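Local coordinates for KLLA0C04147p (Kluyveromyces lactis, PDB 5H2D), which binds ergosterol in its C-terminal oxysterol-binding-related domain and probably transfers sterols between membranes, at residues 29-41 against 322-334. Sequence-based numbering, arbitrary orientation.
Sequences LRQRLKLGKDDRP and ERPEFPFNLTKFA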
loop_
_atom_site.group_PDB
_atom_site.type_symbol
_atom_site.label_atom_id
_atom_site.label_comp_id
_atom_site.label_asym_id
_atom_site.label_seq_id
_atom_site.Cartn_x
_atom_site.Cartn_y
_atom_site.Cartn_z
ATOM N N LEU A 29 5.006 -18.876 3.963
ATOM C CA LEU A 29 5.333 -17.472 4.204
ATOM C C LEU A 29 6.444 -17.335 5.237
ATOM O O LEU A 29 6.467 -18.035 6.252
ATOM C CB LEU A 29 4.094 -16.718 4.689
ATOM C CG LEU A 29 2.925 -16.610 3.716
ATOM C CD1 LEU A 29 1.736 -15.959 4.381
ATOM C CD2 LEU A 29 3.342 -15.817 2.485
ATOM N N ARG A 30 7.358 -16.396 4.999
ATOM C CA ARG A 30 8.399 -16.130 5.978
ATOM C C ARG A 30 7.803 -15.632 7.295
ATOM O O ARG A 30 6.959 -14.724 7.314
ATOM C CB ARG A 30 9.393 -15.101 5.429
ATOM C CG ARG A 30 10.525 -14.790 6.403
ATOM C CD ARG A 30 11.656 -14.063 5.716
ATOM N NE ARG A 30 11.332 -12.659 5.442
ATOM C CZ ARG A 30 12.251 -11.772 5.090
ATOM N NH1 ARG A 30 13.525 -12.153 4.981
ATOM N NH2 ARG A 30 11.905 -10.502 4.872
ATOM N N GLN A 31 8.265 -16.224 8.401
ATOM C CA GLN A 31 7.703 -15.983 9.727
ATOM C C GLN A 31 8.551 -15.072 10.595
ATOM O O GLN A 31 8.036 -14.531 11.581
ATOM C CB GLN A 31 7.517 -17.305 10.482
ATOM C CG GLN A 31 6.645 -18.303 9.770
ATOM C CD GLN A 31 5.185 -17.912 9.779
ATOM O OE1 GLN A 31 4.592 -17.688 10.840
ATOM N NE2 GLN A 31 4.592 -17.817 8.590
ATOM N N ARG A 32 9.830 -14.926 10.286
ATOM C CA ARG A 32 10.711 -14.086 11.080
ATOM C C ARG A 32 11.916 -13.734 10.229
ATOM O O ARG A 32 12.100 -14.257 9.125
ATOM C CB ARG A 32 11.137 -14.790 12.372
ATOM C CG ARG A 32 11.880 -16.098 12.146
ATOM C CD ARG A 32 12.702 -16.476 13.380
ATOM N NE ARG A 32 13.808 -15.542 13.602
ATOM C CZ ARG A 32 14.502 -15.448 14.731
ATOM N NH1 ARG A 32 14.208 -16.226 15.765
ATOM N NH2 ARG A 32 15.487 -14.564 14.833
ATOM N N LEU A 33 12.716 -12.810 10.746
ATOM C CA LEU A 33 13.981 -12.431 10.139
ATOM C C LEU A 33 15.119 -13.190 10.801
ATOM O O LEU A 33 14.999 -13.681 11.923
ATOM C CB LEU A 33 14.224 -10.929 10.273
ATOM C CG LEU A 33 13.116 -10.031 9.731
ATOM C CD1 LEU A 33 13.510 -8.574 9.921
ATOM C CD2 LEU A 33 12.859 -10.358 8.269
ATOM N N LYS A 34 16.246 -13.265 10.096
ATOM C CA LYS A 34 17.418 -13.888 10.704
ATOM C C LYS A 34 17.881 -13.087 11.915
ATOM O O LYS A 34 18.241 -13.662 12.947
ATOM C CB LYS A 34 18.536 -14.037 9.670
ATOM C CG LYS A 34 19.200 -12.746 9.256
ATOM C CD LYS A 34 20.241 -12.995 8.182
ATOM C CE LYS A 34 21.206 -14.101 8.592
ATOM N NZ LYS A 34 22.090 -13.676 9.720
ATOM N N LEU A 35 17.865 -11.760 11.816
ATOM C CA LEU A 35 18.074 -10.917 12.984
ATOM C C LEU A 35 16.974 -11.185 14.011
ATOM O O LEU A 35 15.784 -11.171 13.683
ATOM C CB LEU A 35 18.064 -9.448 12.552
ATOM C CG LEU A 35 19.150 -8.442 12.914
ATOM C CD1 LEU A 35 20.545 -8.935 12.561
ATOM C CD2 LEU A 35 18.841 -7.134 12.189
ATOM N N GLY A 36 17.362 -11.449 15.255
ATOM C CA GLY A 36 16.363 -11.749 16.270
ATOM C C GLY A 36 15.784 -10.476 16.841
ATOM O O GLY A 36 14.587 -10.371 17.134
ATOM N N LYS A 37 16.674 -9.515 17.031
ATOM C CA LYS A 37 16.361 -8.108 17.202
ATOM C C LYS A 37 17.550 -7.358 16.616
ATOM O O LYS A 37 18.328 -7.922 15.839
ATOM C CB LYS A 37 16.092 -7.779 18.682
ATOM C CG LYS A 37 15.353 -6.468 18.906
ATOM C CD LYS A 37 13.926 -6.565 18.393
ATOM C CE LYS A 37 13.252 -7.817 18.943
ATOM N NZ LYS A 37 12.430 -8.520 17.923
ATOM N N ASP A 38 17.722 -6.101 16.992
ATOM C CA ASP A 38 18.987 -5.456 16.681
ATOM C C ASP A 38 19.099 -4.179 17.488
ATOM O O ASP A 38 18.122 -3.678 18.047
ATOM C CB ASP A 38 19.151 -5.182 15.184
ATOM C CG ASP A 38 20.600 -5.318 14.733
ATOM O OD1 ASP A 38 21.209 -6.380 14.996
ATOM O OD2 ASP A 38 21.138 -4.358 14.143
ATOM N N ASP A 39 20.325 -3.671 17.547
ATOM C CA ASP A 39 20.676 -2.608 18.469
ATOM C C ASP A 39 21.187 -1.387 17.728
ATOM O O ASP A 39 22.216 -0.817 18.105
ATOM C CB ASP A 39 21.731 -3.090 19.466
ATOM C CG ASP A 39 21.120 -3.644 20.733
ATOM O OD1 ASP A 39 21.170 -2.945 21.767
ATOM O OD2 ASP A 39 20.584 -4.774 20.689
ATOM N N ARG A 40 20.494 -0.982 16.674
ATOM C CA ARG A 40 20.727 0.353 16.160
ATOM C C ARG A 40 20.513 1.331 17.311
ATOM O O ARG A 40 19.520 1.208 18.039
ATOM C CB ARG A 40 19.785 0.675 15.002
ATOM C CG ARG A 40 20.006 -0.162 13.744
ATOM C CD ARG A 40 18.846 0.054 12.779
ATOM N NE ARG A 40 17.565 -0.284 13.408
ATOM C CZ ARG A 40 16.385 0.223 13.050
ATOM N NH1 ARG A 40 16.305 1.103 12.062
ATOM N NH2 ARG A 40 15.282 -0.147 13.685
ATOM N N PRO A 41 21.426 2.271 17.535
ATOM C CA PRO A 41 21.248 3.201 18.655
ATOM C C PRO A 41 20.000 4.051 18.470
ATOM O O PRO A 41 19.559 4.325 17.349
ATOM C CB PRO A 41 22.521 4.052 18.617
ATOM C CG PRO A 41 23.004 3.946 17.208
ATOM C CD PRO A 41 22.642 2.558 16.760
ATOM N N GLU A 322 -2.566 -9.296 15.558
ATOM C CA GLU A 322 -1.570 -9.341 16.618
ATOM C C GLU A 322 -0.190 -9.070 16.034
ATOM O O GLU A 322 0.127 -9.472 14.908
ATOM C CB GLU A 322 -1.594 -10.695 17.333
ATOM C CG GLU A 322 -0.791 -11.777 16.648
ATOM C CD GLU A 322 -0.854 -13.104 17.387
ATOM O OE1 GLU A 322 -0.481 -14.140 16.789
ATOM O OE2 GLU A 322 -1.283 -13.111 18.564
ATOM N N ARG A 323 0.630 -8.367 16.802
ATOM C CA ARG A 323 1.878 -7.800 16.303
ATOM C C ARG A 323 3.012 -8.213 17.226
ATOM O O ARG A 323 3.295 -7.541 18.227
ATOM C CB ARG A 323 1.777 -6.285 16.193
ATOM C CG ARG A 323 2.912 -5.651 15.453
ATOM C CD ARG A 323 2.495 -4.271 14.984
ATOM N NE ARG A 323 3.662 -3.489 14.636
ATOM C CZ ARG A 323 3.629 -2.232 14.202
ATOM N NH1 ARG A 323 2.476 -1.587 14.036
ATOM N NH2 ARG A 323 4.766 -1.627 13.923
ATOM N N PRO A 324 3.678 -9.326 16.924
ATOM C CA PRO A 324 4.859 -9.705 17.702
ATOM C C PRO A 324 5.966 -8.684 17.517
ATOM O O PRO A 324 5.950 -7.871 16.588
ATOM C CB PRO A 324 5.258 -11.068 17.118
ATOM C CG PRO A 324 4.088 -11.518 16.286
ATOM C CD PRO A 324 3.399 -10.265 15.827
ATOM N N GLU A 325 6.937 -8.736 18.427
ATOM C CA GLU A 325 8.144 -7.935 18.291
ATOM C C GLU A 325 9.028 -8.513 17.198
ATOM O O GLU A 325 9.341 -9.707 17.202
ATOM C CB GLU A 325 8.907 -7.896 19.613
ATOM C CG GLU A 325 8.167 -7.191 20.713
ATOM C CD GLU A 325 8.012 -5.700 20.466
ATOM O OE1 GLU A 325 8.317 -5.238 19.344
ATOM O OE2 GLU A 325 7.584 -4.989 21.401
ATOM N N PHE A 326 9.418 -7.671 16.256
ATOM C CA PHE A 326 10.351 -8.028 15.200
ATOM C C PHE A 326 11.393 -6.917 15.104
ATOM O O PHE A 326 11.117 -5.775 15.456
ATOM C CB PHE A 326 9.672 -8.171 13.829
ATOM C CG PHE A 326 8.845 -9.408 13.676
ATOM C CD1 PHE A 326 9.446 -10.649 13.579
ATOM C CD2 PHE A 326 7.474 -9.325 13.582
ATOM C CE1 PHE A 326 8.681 -11.793 13.419
ATOM C CE2 PHE A 326 6.706 -10.451 13.420
ATOM C CZ PHE A 326 7.307 -11.691 13.342
ATOM N N PRO A 327 12.577 -7.240 14.597
ATOM C CA PRO A 327 13.513 -6.164 14.245
ATOM C C PRO A 327 12.810 -5.144 13.360
ATOM O O PRO A 327 11.963 -5.490 12.533
ATOM C CB PRO A 327 14.627 -6.901 13.491
ATOM C CG PRO A 327 14.523 -8.338 13.966
ATOM C CD PRO A 327 13.059 -8.569 14.197
ATOM N N PHE A 328 13.142 -3.871 13.559
ATOM C CA PHE A 328 12.587 -2.756 12.795
ATOM C C PHE A 328 11.094 -2.588 13.037
ATOM O O PHE A 328 10.436 -1.821 12.320
ATOM C CB PHE A 328 12.859 -2.913 11.292
ATOM C CG PHE A 328 14.268 -3.359 10.973
ATOM C CD1 PHE A 328 15.306 -2.453 10.980
ATOM C CD2 PHE A 328 14.537 -4.681 10.666
ATOM C CE1 PHE A 328 16.590 -2.860 10.696
ATOM C CE2 PHE A 328 15.828 -5.094 10.382
ATOM C CZ PHE A 328 16.851 -4.176 10.399
ATOM N N ASN A 329 10.536 -3.276 14.037
ATOM C CA ASN A 329 9.126 -3.143 14.397
ATOM C C ASN A 329 8.207 -3.537 13.250
ATOM O O ASN A 329 7.088 -3.030 13.128
ATOM C CB ASN A 329 8.806 -1.726 14.885
ATOM C CG ASN A 329 9.333 -1.465 16.275
ATOM O OD1 ASN A 329 9.713 -2.395 16.986
ATOM N ND2 ASN A 329 9.342 -0.206 16.683
ATOM N N LEU A 330 8.660 -4.449 12.399
ATOM C CA LEU A 330 7.834 -4.876 11.283
ATOM C C LEU A 330 6.614 -5.644 11.771
ATOM O O LEU A 330 6.635 -6.286 12.826
ATOM C CB LEU A 330 8.635 -5.758 10.335
ATOM C CG LEU A 330 9.833 -5.122 9.638
ATOM C CD1 LEU A 330 10.363 -6.095 8.595
ATOM C CD2 LEU A 330 9.457 -3.780 8.992
ATOM N N THR A 331 5.542 -5.576 10.987
ATOM C CA THR A 331 4.385 -6.439 11.193
ATOM C C THR A 331 4.664 -7.841 10.656
ATOM O O THR A 331 5.578 -8.058 9.861
ATOM C CB THR A 331 3.150 -5.895 10.474
ATOM O OG1 THR A 331 3.413 -5.832 9.065
ATOM C CG2 THR A 331 2.757 -4.509 11.004
ATOM N N LYS A 332 3.832 -8.799 11.071
ATOM C CA LYS A 332 3.906 -10.134 10.484
ATOM C C LYS A 332 3.783 -10.066 8.969
ATOM O O LYS A 332 4.547 -10.707 8.236
ATOM C CB LYS A 332 2.801 -11.035 11.043
ATOM C CG LYS A 332 3.007 -11.551 12.451
ATOM C CD LYS A 332 2.189 -12.852 12.643
ATOM C CE LYS A 332 1.146 -12.748 13.749
ATOM N NZ LYS A 332 0.011 -11.848 13.394
ATOM N N PHE A 333 2.804 -9.297 8.479
ATOM C CA PHE A 333 2.603 -9.213 7.039
ATOM C C PHE A 333 3.828 -8.614 6.362
ATOM O O PHE A 333 4.277 -9.113 5.325
ATOM C CB PHE A 333 1.359 -8.386 6.720
ATOM C CG PHE A 333 1.010 -8.357 5.258
ATOM C CD1 PHE A 333 0.366 -9.434 4.656
ATOM C CD2 PHE A 333 1.293 -7.236 4.482
ATOM C CE1 PHE A 333 0.040 -9.400 3.317
ATOM C CE2 PHE A 333 0.971 -7.208 3.142
ATOM C CZ PHE A 333 0.332 -8.280 2.559
ATOM N N ALA A 334 4.389 -7.550 6.941
ATOM C CA ALA A 334 5.548 -6.926 6.316
ATOM C C ALA A 334 6.733 -7.876 6.268
ATOM O O ALA A 334 7.512 -7.839 5.317
ATOM C CB ALA A 334 5.924 -5.631 7.046
HETATM O O HOH W 1 10.137 -8.151 4.602
HETATM O O HOH W 2 5.098 -13.352 8.805
HETATM O O HOH W 3 15.611 -2.882 15.299
#
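The ring of F328 is bordered by L33, L35 and R40. CB leaves to one side, and CG, anti to the carbonyl carbon (chi1 -44°), brings the ring up to 29-41, where ring contact begins at CD1 and CD2. On one flank CD2 receives CD1 of L33 at 4.1 Å, near the ring plane; farther out, CE2 and CZ meet CD2 of L35, 4.0 Å from CZ. On the other flank CE1 runs by NE of R40, and CD1 sits over the guanidinium centre, 3.6 Å from R40 CZ, the planes inclined at 59°. R40 NH1 lies at the ring edge and donates to V64 O, whereas NH2 and the backbone N of F328 both donate to one water. Replacing R40 by alanine is likely to leave V64 O without this donor, the bridging water without one partner and CD1 of F328 without the group packed on it. P327 packs beside F328, its CG only 3.1 Å from L35 O and its CB against CD1 of L33. F326 CE1 approaches Q31 O at 3.4 Å, and a water joins R30 O to K332 O. The connection between helices 7-18 and 45-49 is laid over the turn preceding helix 332-337, whose V335 touches F326 and L330, while Y367 of helix 367-390 packs on L35, R40 and F328, and the side chain of R40 lies about 10 Å from the bound ergosterol.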